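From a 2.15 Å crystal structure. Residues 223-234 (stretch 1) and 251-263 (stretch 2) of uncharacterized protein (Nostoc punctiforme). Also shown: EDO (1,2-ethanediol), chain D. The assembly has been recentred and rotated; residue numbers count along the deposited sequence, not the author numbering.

Stretch 1, residues 223-234: SAFEVDYGNDYD
Stretch 2 251-263: EQLLRKIKTALAV

Stretch 2 continues a helix that begins earlier in the chain and then passes into a strand that includes Leu261; stretch 1 is mostly loop, lying along one side of the helix and then pairing with that strand. Phe225 lies beside Leu253 (CA-CA 6.5 Å), Asn231 beside Ala260 (3.9 Å) and Tyr233 beside Leu261 (4.6 Å), so both chains advance in the same direction. Together they bury 691 Å².

The main bump is Lys256. Its CB points toward the loop and all four chi angles are t, so the straight chain carries NZ into a hollow rimmed by backbone carbonyls. There NZ donates to Val227 O (2.7 Å), to Ala224 O (3.2 Å) and, weakly, to Phe225 O (2.9 Å). The turn that gathers these oxygens is braced by Glu226 N and Val227 N, both bonded to Ser223 O at 3.0 Å. Lysine suits the site because its long methylenes can pack while its ammonium offers several protons.

Tyr229 (chi1 -63°, m; chi2 -20°) forms one wall of the hollow. Lys256 CE sits over its ring face, 3.8 Å from the centroid in a CH-pi contact, and NZ makes an off-centre cation-pi contact at 4.6 Å. Ala260 CB meets the ring edge, while Tyr229 CE2 lies 4.1 Å from Ile257 CG1. The phenol reaches back to Ala224, its OH donating to Ala224 O over a very short 2.3 Å.

Nearby, Leu253 (chi1 t, chi2 p) pushes CD1 among Ala224, Phe225 and Tyr229: it is 4.0 Å from Ala224 CB, 3.8 Å from Phe225 CE1 and 3.2 Å from Tyr229 OH. Phe225 (chi1 -58°, m) brings its ring end nearer the helix to make this contact. Beside it, a 1,2-ethanediol accepts a bond from Ala224 N to its O1 at 3.0 Å.

Farther along, small Ala260 lets the chains close: its CB is 3.3 Å from Gly230 O and 4.0 Å from Tyr233 CD2. Gly230, at phi/psi 86/-158, adopts angles at which a CB would jam against the preceding carbonyl. Asp232 (69/29) then leads into Tyr233 (-81/126), which forms a parallel bridge with Leu261 (-77/150). Tyr233 N donates to Ala260 O (3.1 Å, 171°), and Ala262 N to Tyr233 O (2.9 Å, 176°), both nearly straight. Tyr233 (chi1 -73°, m) sends its OH to Tyr229 O at 2.5 Å, tying the loop to itself. Finally, Ala262 points its compact CB toward stretch 1, 3.9 Å from Asp234 OD1.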

# COMPACT_ATOMS: atom_id res chain seq x y z
N SER A 223 7.18 -13.88 -30.42
CA SER A 223 7.75 -12.58 -30.09
C SER A 223 7.57 -11.56 -31.18
O SER A 223 7.86 -11.83 -32.34
CB SER A 223 9.25 -12.73 -29.85
OG SER A 223 9.86 -11.46 -29.83
N ALA A 224 7.15 -10.36 -30.79
CA ALA A 224 6.93 -9.26 -31.72
C ALA A 224 8.25 -8.92 -32.42
O ALA A 224 8.25 -8.29 -33.46
CB ALA A 224 6.39 -8.04 -30.98
N PHE A 225 9.36 -9.33 -31.81
CA PHE A 225 10.68 -9.03 -32.33
C PHE A 225 11.19 -10.08 -33.34
O PHE A 225 12.10 -9.79 -34.13
CB PHE A 225 11.67 -8.88 -31.17
CG PHE A 225 11.27 -7.80 -30.18
CD1 PHE A 225 11.53 -6.47 -30.46
CD2 PHE A 225 10.58 -8.13 -29.01
CE1 PHE A 225 11.13 -5.47 -29.58
CE2 PHE A 225 10.18 -7.13 -28.12
CZ PHE A 225 10.46 -5.81 -28.41
N GLU A 226 10.62 -11.29 -33.31
CA GLU A 226 11.11 -12.41 -34.14
C GLU A 226 10.16 -12.78 -35.30
O GLU A 226 10.61 -13.00 -36.41
CB GLU A 226 11.44 -13.63 -33.25
CG GLU A 226 12.55 -13.36 -32.19
N VAL A 227 8.85 -12.76 -35.06
CA VAL A 227 7.87 -13.17 -36.07
C VAL A 227 7.96 -12.30 -37.30
O VAL A 227 8.43 -11.16 -37.23
CB VAL A 227 6.40 -13.16 -35.52
CG1 VAL A 227 6.27 -14.10 -34.32
CG2 VAL A 227 5.93 -11.74 -35.18
N ASP A 228 7.53 -12.84 -38.44
CA ASP A 228 7.38 -12.08 -39.66
C ASP A 228 5.98 -11.53 -39.70
O ASP A 228 5.02 -12.29 -39.62
CB ASP A 228 7.63 -12.97 -40.90
CG ASP A 228 9.01 -13.61 -40.89
OD1 ASP A 228 9.97 -12.94 -40.44
OD2 ASP A 228 9.13 -14.78 -41.30
N TYR A 229 5.87 -10.21 -39.84
CA TYR A 229 4.59 -9.54 -39.81
C TYR A 229 3.90 -9.63 -41.15
O TYR A 229 2.67 -9.55 -41.22
CB TYR A 229 4.78 -8.04 -39.49
CG TYR A 229 5.38 -7.68 -38.13
CD1 TYR A 229 5.38 -8.57 -37.06
CD2 TYR A 229 5.89 -6.41 -37.91
CE1 TYR A 229 5.91 -8.22 -35.83
CE2 TYR A 229 6.41 -6.06 -36.68
CZ TYR A 229 6.41 -6.96 -35.65
OH TYR A 229 6.95 -6.60 -34.44
N GLY A 230 4.68 -9.76 -42.22
CA GLY A 230 4.18 -9.51 -43.57
C GLY A 230 4.30 -8.03 -43.84
O GLY A 230 5.11 -7.37 -43.18
N ASN A 231 3.52 -7.51 -44.78
CA ASN A 231 3.57 -6.08 -45.13
C ASN A 231 2.28 -5.61 -45.77
O ASN A 231 1.31 -6.35 -45.76
CB ASN A 231 4.80 -5.78 -46.02
CG ASN A 231 5.03 -6.83 -47.05
OD1 ASN A 231 4.12 -7.18 -47.81
ND2 ASN A 231 6.25 -7.37 -47.09
N ASP A 232 2.26 -4.38 -46.28
CA ASP A 232 1.06 -3.70 -46.81
C ASP A 232 0.03 -3.36 -45.71
O ASP A 232 -1.17 -3.26 -45.99
CB ASP A 232 0.43 -4.49 -47.97
N TYR A 233 0.50 -3.13 -44.48
CA TYR A 233 -0.40 -2.77 -43.38
C TYR A 233 -0.76 -1.31 -43.41
O TYR A 233 0.11 -0.44 -43.41
CB TYR A 233 0.22 -3.10 -42.03
CG TYR A 233 0.27 -4.57 -41.72
CD1 TYR A 233 -0.84 -5.22 -41.18
CD2 TYR A 233 1.41 -5.33 -41.97
CE1 TYR A 233 -0.80 -6.58 -40.89
CE2 TYR A 233 1.46 -6.67 -41.67
CZ TYR A 233 0.33 -7.30 -41.14
OH TYR A 233 0.34 -8.64 -40.84
N ASP A 234 -2.06 -1.05 -43.39
CA ASP A 234 -2.57 0.30 -43.29
C ASP A 234 -2.47 0.91 -41.89
O ASP A 234 -2.42 2.14 -41.74
CB ASP A 234 -4.01 0.31 -43.76
CG ASP A 234 -4.12 -0.19 -45.19
OD1 ASP A 234 -3.38 0.35 -46.05
OD2 ASP A 234 -4.92 -1.12 -45.44
N GLU A 251 13.21 1.20 -30.79
CA GLU A 251 13.64 1.69 -32.10
C GLU A 251 13.80 0.51 -33.09
O GLU A 251 13.29 0.58 -34.19
CB GLU A 251 14.90 2.55 -31.97
CG GLU A 251 14.57 3.95 -31.38
CD GLU A 251 15.75 4.89 -31.21
OE1 GLU A 251 16.91 4.44 -31.30
OE2 GLU A 251 15.49 6.09 -30.97
N GLN A 252 14.45 -0.56 -32.64
CA GLN A 252 14.49 -1.82 -33.38
C GLN A 252 13.09 -2.23 -33.83
O GLN A 252 12.87 -2.52 -35.01
CB GLN A 252 15.12 -2.93 -32.52
CG GLN A 252 15.41 -4.25 -33.26
CD GLN A 252 15.81 -5.39 -32.32
OE1 GLN A 252 15.21 -6.46 -32.33
NE2 GLN A 252 16.83 -5.15 -31.48
N LEU A 253 12.14 -2.18 -32.90
CA LEU A 253 10.77 -2.56 -33.21
C LEU A 253 10.12 -1.59 -34.20
O LEU A 253 9.46 -2.03 -35.12
CB LEU A 253 9.91 -2.70 -31.94
CG LEU A 253 8.52 -3.34 -32.12
CD1 LEU A 253 8.58 -4.90 -32.28
CD2 LEU A 253 7.58 -2.91 -30.98
N LEU A 254 10.32 -0.29 -34.01
CA LEU A 254 9.67 0.70 -34.88
C LEU A 254 10.19 0.65 -36.34
O LEU A 254 9.45 0.99 -37.28
CB LEU A 254 9.78 2.13 -34.29
CG LEU A 254 9.08 2.42 -32.93
CD1 LEU A 254 9.31 3.85 -32.48
CD2 LEU A 254 7.60 2.14 -32.95
N ARG A 255 11.44 0.21 -36.52
CA ARG A 255 12.02 0.03 -37.88
C ARG A 255 11.38 -1.16 -38.59
O ARG A 255 10.98 -1.06 -39.75
CB ARG A 255 13.55 -0.13 -37.82
CG ARG A 255 14.33 1.22 -37.72
CD ARG A 255 15.88 1.02 -37.74
NE ARG A 255 16.38 0.33 -36.54
CZ ARG A 255 16.91 0.92 -35.47
NH1 ARG A 255 17.06 2.26 -35.41
NH2 ARG A 255 17.31 0.17 -34.45
N LYS A 256 11.23 -2.26 -37.87
CA LYS A 256 10.52 -3.44 -38.36
C LYS A 256 9.08 -3.08 -38.73
O LYS A 256 8.57 -3.45 -39.79
CB LYS A 256 10.54 -4.51 -37.27
CG LYS A 256 9.89 -5.82 -37.63
CD LYS A 256 10.13 -6.85 -36.54
CE LYS A 256 9.56 -8.22 -36.93
NZ LYS A 256 9.98 -9.26 -35.99
N ILE A 257 8.43 -2.33 -37.88
CA ILE A 257 7.08 -1.90 -38.16
C ILE A 257 7.05 -1.07 -39.43
O ILE A 257 6.11 -1.19 -40.23
CB ILE A 257 6.48 -1.11 -36.97
CG1 ILE A 257 6.23 -2.06 -35.79
CG2 ILE A 257 5.21 -0.39 -37.39
CD1 ILE A 257 5.85 -1.41 -34.48
N LYS A 258 8.06 -0.22 -39.62
CA LYS A 258 8.07 0.70 -40.78
C LYS A 258 8.09 -0.08 -42.09
O LYS A 258 7.33 0.22 -43.00
CB LYS A 258 9.25 1.68 -40.74
CG LYS A 258 9.03 2.83 -41.71
CD LYS A 258 10.26 3.65 -41.99
CE LYS A 258 9.91 4.76 -42.99
NZ LYS A 258 11.12 5.46 -43.51
N THR A 259 8.95 -1.08 -42.16
CA THR A 259 9.02 -1.97 -43.31
C THR A 259 7.65 -2.59 -43.67
O THR A 259 7.27 -2.64 -44.82
CB THR A 259 10.00 -3.10 -43.04
OG1 THR A 259 11.27 -2.55 -42.65
CG2 THR A 259 10.12 -3.97 -44.27
N ALA A 260 6.92 -3.02 -42.65
CA ALA A 260 5.64 -3.69 -42.83
C ALA A 260 4.51 -2.75 -43.23
O ALA A 260 3.46 -3.22 -43.67
CB ALA A 260 5.28 -4.46 -41.57
N LEU A 261 4.69 -1.45 -43.11
CA LEU A 261 3.60 -0.52 -43.43
C LEU A 261 3.43 -0.32 -44.93
O LEU A 261 4.40 -0.41 -45.68
CB LEU A 261 3.83 0.86 -42.80
CG LEU A 261 3.57 1.04 -41.29
CD1 LEU A 261 4.19 2.39 -40.86
CD2 LEU A 261 2.08 0.96 -40.94
N ALA A 262 2.20 -0.04 -45.35
CA ALA A 262 1.89 0.44 -46.69
C ALA A 262 2.32 1.90 -46.85
O ALA A 262 2.71 2.56 -45.90
CB ALA A 262 0.40 0.31 -46.98
N VAL A 263 2.19 2.40 -48.08
CA VAL A 263 2.65 3.73 -48.45
C VAL A 263 2.18 4.80 -47.47
O VAL A 263 2.99 5.57 -46.97
CB VAL A 263 2.18 4.10 -49.88
CG1 VAL A 263 2.45 5.58 -50.20
CG2 VAL A 263 2.86 3.18 -50.90
C1 EDO D . 5.54 -10.23 -27.24
O1 EDO D . 6.85 -10.17 -27.82
C2 EDO D . 4.70 -11.28 -27.96
O2 EDO D . 4.35 -10.88 -29.30